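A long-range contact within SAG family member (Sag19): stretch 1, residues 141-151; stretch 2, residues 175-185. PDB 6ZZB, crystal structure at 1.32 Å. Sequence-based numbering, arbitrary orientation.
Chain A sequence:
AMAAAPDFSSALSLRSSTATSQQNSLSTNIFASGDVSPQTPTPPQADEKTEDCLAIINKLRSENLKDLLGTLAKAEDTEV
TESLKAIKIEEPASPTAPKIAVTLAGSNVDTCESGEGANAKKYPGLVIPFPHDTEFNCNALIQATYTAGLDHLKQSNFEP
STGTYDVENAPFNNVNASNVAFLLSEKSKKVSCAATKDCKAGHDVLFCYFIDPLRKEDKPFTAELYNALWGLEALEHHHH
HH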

# COMPACT_ATOMS: atom_id res chain seq x y z
N LEU A 141 3.38 -8.38 -8.19
CA LEU A 141 3.82 -7.66 -6.98
C LEU A 141 2.77 -7.79 -5.88
O LEU A 141 3.17 -8.06 -4.70
CB LEU A 141 4.04 -6.20 -7.32
CG LEU A 141 5.24 -5.93 -8.23
CD1 LEU A 141 5.22 -4.46 -8.65
CD2 LEU A 141 6.55 -6.27 -7.56
N ILE A 142 1.50 -7.55 -6.17
CA ILE A 142 0.47 -7.58 -5.12
C ILE A 142 0.22 -9.03 -4.70
O ILE A 142 0.08 -9.26 -3.49
CB ILE A 142 -0.78 -6.81 -5.57
CG1 ILE A 142 -0.45 -5.32 -5.68
CG2 ILE A 142 -1.93 -7.09 -4.63
CD1 ILE A 142 -1.63 -4.42 -5.94
N GLN A 143 0.22 -9.98 -5.61
CA GLN A 143 0.07 -11.39 -5.15
C GLN A 143 1.21 -11.71 -4.19
O GLN A 143 0.97 -12.38 -3.18
CB GLN A 143 0.07 -12.35 -6.33
CG GLN A 143 -0.13 -13.80 -5.91
CD GLN A 143 -1.42 -14.07 -5.18
OE1 GLN A 143 -1.45 -14.32 -3.96
NE2 GLN A 143 -2.52 -14.00 -5.89
N ALA A 144 2.45 -11.31 -4.47
CA ALA A 144 3.59 -11.69 -3.64
C ALA A 144 3.44 -11.03 -2.27
O ALA A 144 3.76 -11.68 -1.25
CB ALA A 144 4.89 -11.33 -4.29
N THR A 145 3.03 -9.76 -2.19
CA THR A 145 2.91 -9.10 -0.87
C THR A 145 1.79 -9.75 -0.10
O THR A 145 1.88 -9.87 1.15
CB THR A 145 2.76 -7.57 -0.99
OG1 THR A 145 3.21 -6.96 0.22
CG2 THR A 145 1.36 -7.10 -1.30
N TYR A 146 0.73 -10.14 -0.77
CA TYR A 146 -0.43 -10.77 -0.12
C TYR A 146 0.03 -12.08 0.53
O TYR A 146 -0.25 -12.31 1.73
CB TYR A 146 -1.55 -11.00 -1.13
CG TYR A 146 -2.74 -11.67 -0.52
CD1 TYR A 146 -3.75 -10.94 0.09
CD2 TYR A 146 -2.83 -13.05 -0.51
CE1 TYR A 146 -4.85 -11.56 0.65
CE2 TYR A 146 -3.92 -13.69 0.07
CZ TYR A 146 -4.93 -12.94 0.66
OH TYR A 146 -6.00 -13.58 1.23
N THR A 147 0.70 -12.93 -0.23
CA THR A 147 1.08 -14.27 0.29
C THR A 147 2.02 -14.05 1.46
O THR A 147 1.81 -14.65 2.56
CB THR A 147 1.71 -15.09 -0.83
OG1 THR A 147 0.66 -15.31 -1.78
CG2 THR A 147 2.30 -16.39 -0.32
N ALA A 148 3.06 -13.26 1.30
CA ALA A 148 4.07 -13.01 2.34
C ALA A 148 3.40 -12.36 3.55
O ALA A 148 3.74 -12.71 4.71
CB ALA A 148 5.23 -12.22 1.83
N GLY A 149 2.52 -11.40 3.35
CA GLY A 149 1.92 -10.65 4.45
C GLY A 149 0.93 -11.50 5.22
O GLY A 149 0.95 -11.42 6.46
N LEU A 150 0.11 -12.30 4.53
CA LEU A 150 -0.85 -13.20 5.22
C LEU A 150 -0.04 -14.26 5.98
O LEU A 150 -0.42 -14.57 7.13
CB LEU A 150 -1.82 -13.83 4.23
CG LEU A 150 -2.97 -14.58 4.90
CD1 LEU A 150 -3.66 -13.75 5.98
CD2 LEU A 150 -3.99 -15.03 3.87
N ASP A 151 1.05 -14.77 5.42
CA ASP A 151 1.90 -15.75 6.15
C ASP A 151 2.42 -15.07 7.41
O ASP A 151 2.44 -15.68 8.48
CB ASP A 151 3.00 -16.27 5.25
CG ASP A 151 2.50 -17.26 4.23
OD1 ASP A 151 1.40 -17.78 4.40
OD2 ASP A 151 3.27 -17.49 3.27
N VAL A 175 6.23 -4.88 6.18
CA VAL A 175 5.55 -4.10 5.12
C VAL A 175 4.52 -4.98 4.42
O VAL A 175 3.42 -4.51 4.07
CB VAL A 175 6.57 -3.48 4.16
CG1 VAL A 175 5.86 -2.73 3.04
CG2 VAL A 175 7.52 -2.55 4.87
N ASN A 176 4.81 -6.27 4.22
CA ASN A 176 3.83 -7.16 3.58
C ASN A 176 2.59 -7.29 4.46
O ASN A 176 1.48 -7.31 3.94
CB ASN A 176 4.45 -8.52 3.23
CG ASN A 176 5.67 -8.42 2.36
OD1 ASN A 176 6.77 -8.90 2.73
ND2 ASN A 176 5.52 -7.82 1.22
N ALA A 177 2.75 -7.50 5.77
CA ALA A 177 1.60 -7.62 6.66
C ALA A 177 0.76 -6.33 6.65
O ALA A 177 -0.46 -6.43 6.62
CB ALA A 177 2.05 -7.95 8.06
N SER A 178 1.43 -5.19 6.70
CA SER A 178 0.74 -3.88 6.59
C SER A 178 -0.03 -3.84 5.26
O SER A 178 -1.19 -3.48 5.21
CB SER A 178 1.72 -2.79 6.73
OG SER A 178 1.09 -1.51 6.56
N ASN A 179 0.62 -4.24 4.18
CA ASN A 179 -0.01 -4.21 2.85
C ASN A 179 -1.28 -5.06 2.86
O ASN A 179 -2.30 -4.62 2.30
CB ASN A 179 0.95 -4.69 1.77
CG ASN A 179 2.06 -3.71 1.45
OD1 ASN A 179 2.01 -2.55 1.85
ND2 ASN A 179 3.08 -4.17 0.73
N VAL A 180 -1.26 -6.24 3.47
CA VAL A 180 -2.45 -7.10 3.51
C VAL A 180 -3.56 -6.44 4.33
O VAL A 180 -4.73 -6.57 3.95
CB VAL A 180 -2.09 -8.48 4.09
CG1 VAL A 180 -3.31 -9.28 4.47
CG2 VAL A 180 -1.22 -9.20 3.10
N ALA A 181 -3.22 -5.77 5.42
CA ALA A 181 -4.24 -5.05 6.22
C ALA A 181 -4.96 -4.03 5.35
O ALA A 181 -6.18 -3.99 5.40
CB ALA A 181 -3.59 -4.45 7.43
N PHE A 182 -4.24 -3.30 4.51
CA PHE A 182 -4.91 -2.31 3.64
C PHE A 182 -5.71 -3.03 2.56
O PHE A 182 -6.85 -2.65 2.28
CB PHE A 182 -3.90 -1.37 2.99
CG PHE A 182 -3.41 -0.30 3.90
CD1 PHE A 182 -4.10 0.90 4.00
CD2 PHE A 182 -2.28 -0.49 4.68
CE1 PHE A 182 -3.65 1.90 4.84
CE2 PHE A 182 -1.85 0.51 5.54
CZ PHE A 182 -2.56 1.69 5.65
N LEU A 183 -5.14 -4.05 1.95
CA LEU A 183 -5.80 -4.78 0.85
C LEU A 183 -7.14 -5.34 1.34
O LEU A 183 -8.09 -5.38 0.54
CB LEU A 183 -4.94 -5.92 0.34
CG LEU A 183 -3.76 -5.51 -0.52
CD1 LEU A 183 -2.76 -6.64 -0.65
CD2 LEU A 183 -4.24 -5.09 -1.90
N LEU A 184 -7.17 -5.86 2.55
CA LEU A 184 -8.34 -6.60 3.09
C LEU A 184 -9.12 -5.76 4.09
O LEU A 184 -9.94 -6.36 4.85
CB LEU A 184 -7.84 -7.89 3.74
CG LEU A 184 -7.17 -8.87 2.79
CD1 LEU A 184 -6.86 -10.16 3.54
CD2 LEU A 184 -8.02 -9.19 1.58
N SER A 185 -8.92 -4.46 4.12
CA SER A 185 -9.61 -3.57 5.09
C SER A 185 -11.09 -3.41 4.69
O SER A 185 -11.37 -3.10 3.52
CB SER A 185 -8.93 -2.25 5.14
OG SER A 185 -9.66 -1.34 5.95

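The polar centre of the contact is the hydroxyl of Thr145, which accepts two hydrogen bonds from the facing helix. Asn176 ND2 lies 2.7 Å from Thr145 OG1 and Asn179 ND2 lies 2.8 Å from the same Thr145 OG1, each with an N-H...O angle of 168°. Both bonds are therefore short and nearly linear. Asn176 and Asn179 stand three residues apart, close to one helical turn, and both direct their CA-to-CB bonds toward the first stretch, so that their amides can converge on one oxygen. Both adopt the m rotamer at chi1. OD1 and ND2 of Asn179 are also hydrogen-bonded elsewhere in the structure, whereas Asn176 OD1 lies 3.8 Å from Ala148 CB.

These bonds join two helices, 141-151 and 175-183, whose N-to-C directions differ by 104°. The axes come within 7.1 Å of each other, a close approach made possible by Gly149. Gly149 CA is 3.8 Å from Ala177 CA, and a CB placed on Gly149 would point toward the second helix, only 2.1 Å from Asn176 O and 2.6 Å from Val180 CG2. With no side chain in the way, the backbones meet directly: Gly149 CA makes a CA-H...O contact with Asn176 O at 3.4 Å, with an angle of 146° at the hydrogen, and also lies 3.5 Å from Ala177 N. Asn176 O meanwhile accepts the helical hydrogen bond from Val180 N at 3.0 Å, so the CA-H contact supplements a carbonyl already engaged in its own helix.

Beside this backbone contact, Val180 fits as a knob into the hole formed by Thr145, Tyr146, Gly149 and Leu150. Val180 CG2 reaches the floor of that hole, lying 3.5 Å from Tyr146 O and 3.7 Å from Gly149 CA. A compact branched side chain thus packs against the backbone itself.

Farther along the second stretch the packing becomes more apolar. Tyr146 starts with its CA-to-CB bond directed away, but its t rotamer brings the ring back to the contact. Leu183 CD1 approaches the ring edge, 4.5 Å from Tyr146 CD1, while Leu184 CD1 comes within 3.8 Å of Tyr146 CE1. Leu183 CD1 also packs 4.1 Å from Ile142 CG2 and 4.2 Å from Thr145 CG2, extending the apolar contact to one side of the hydroxyl-amide cluster. Leu184 is the first residue after the helix to leave helical phi/psi, yet its CA-to-CB bond still points toward the first helix. Together the two stretches bury 492 Å², counting both sides.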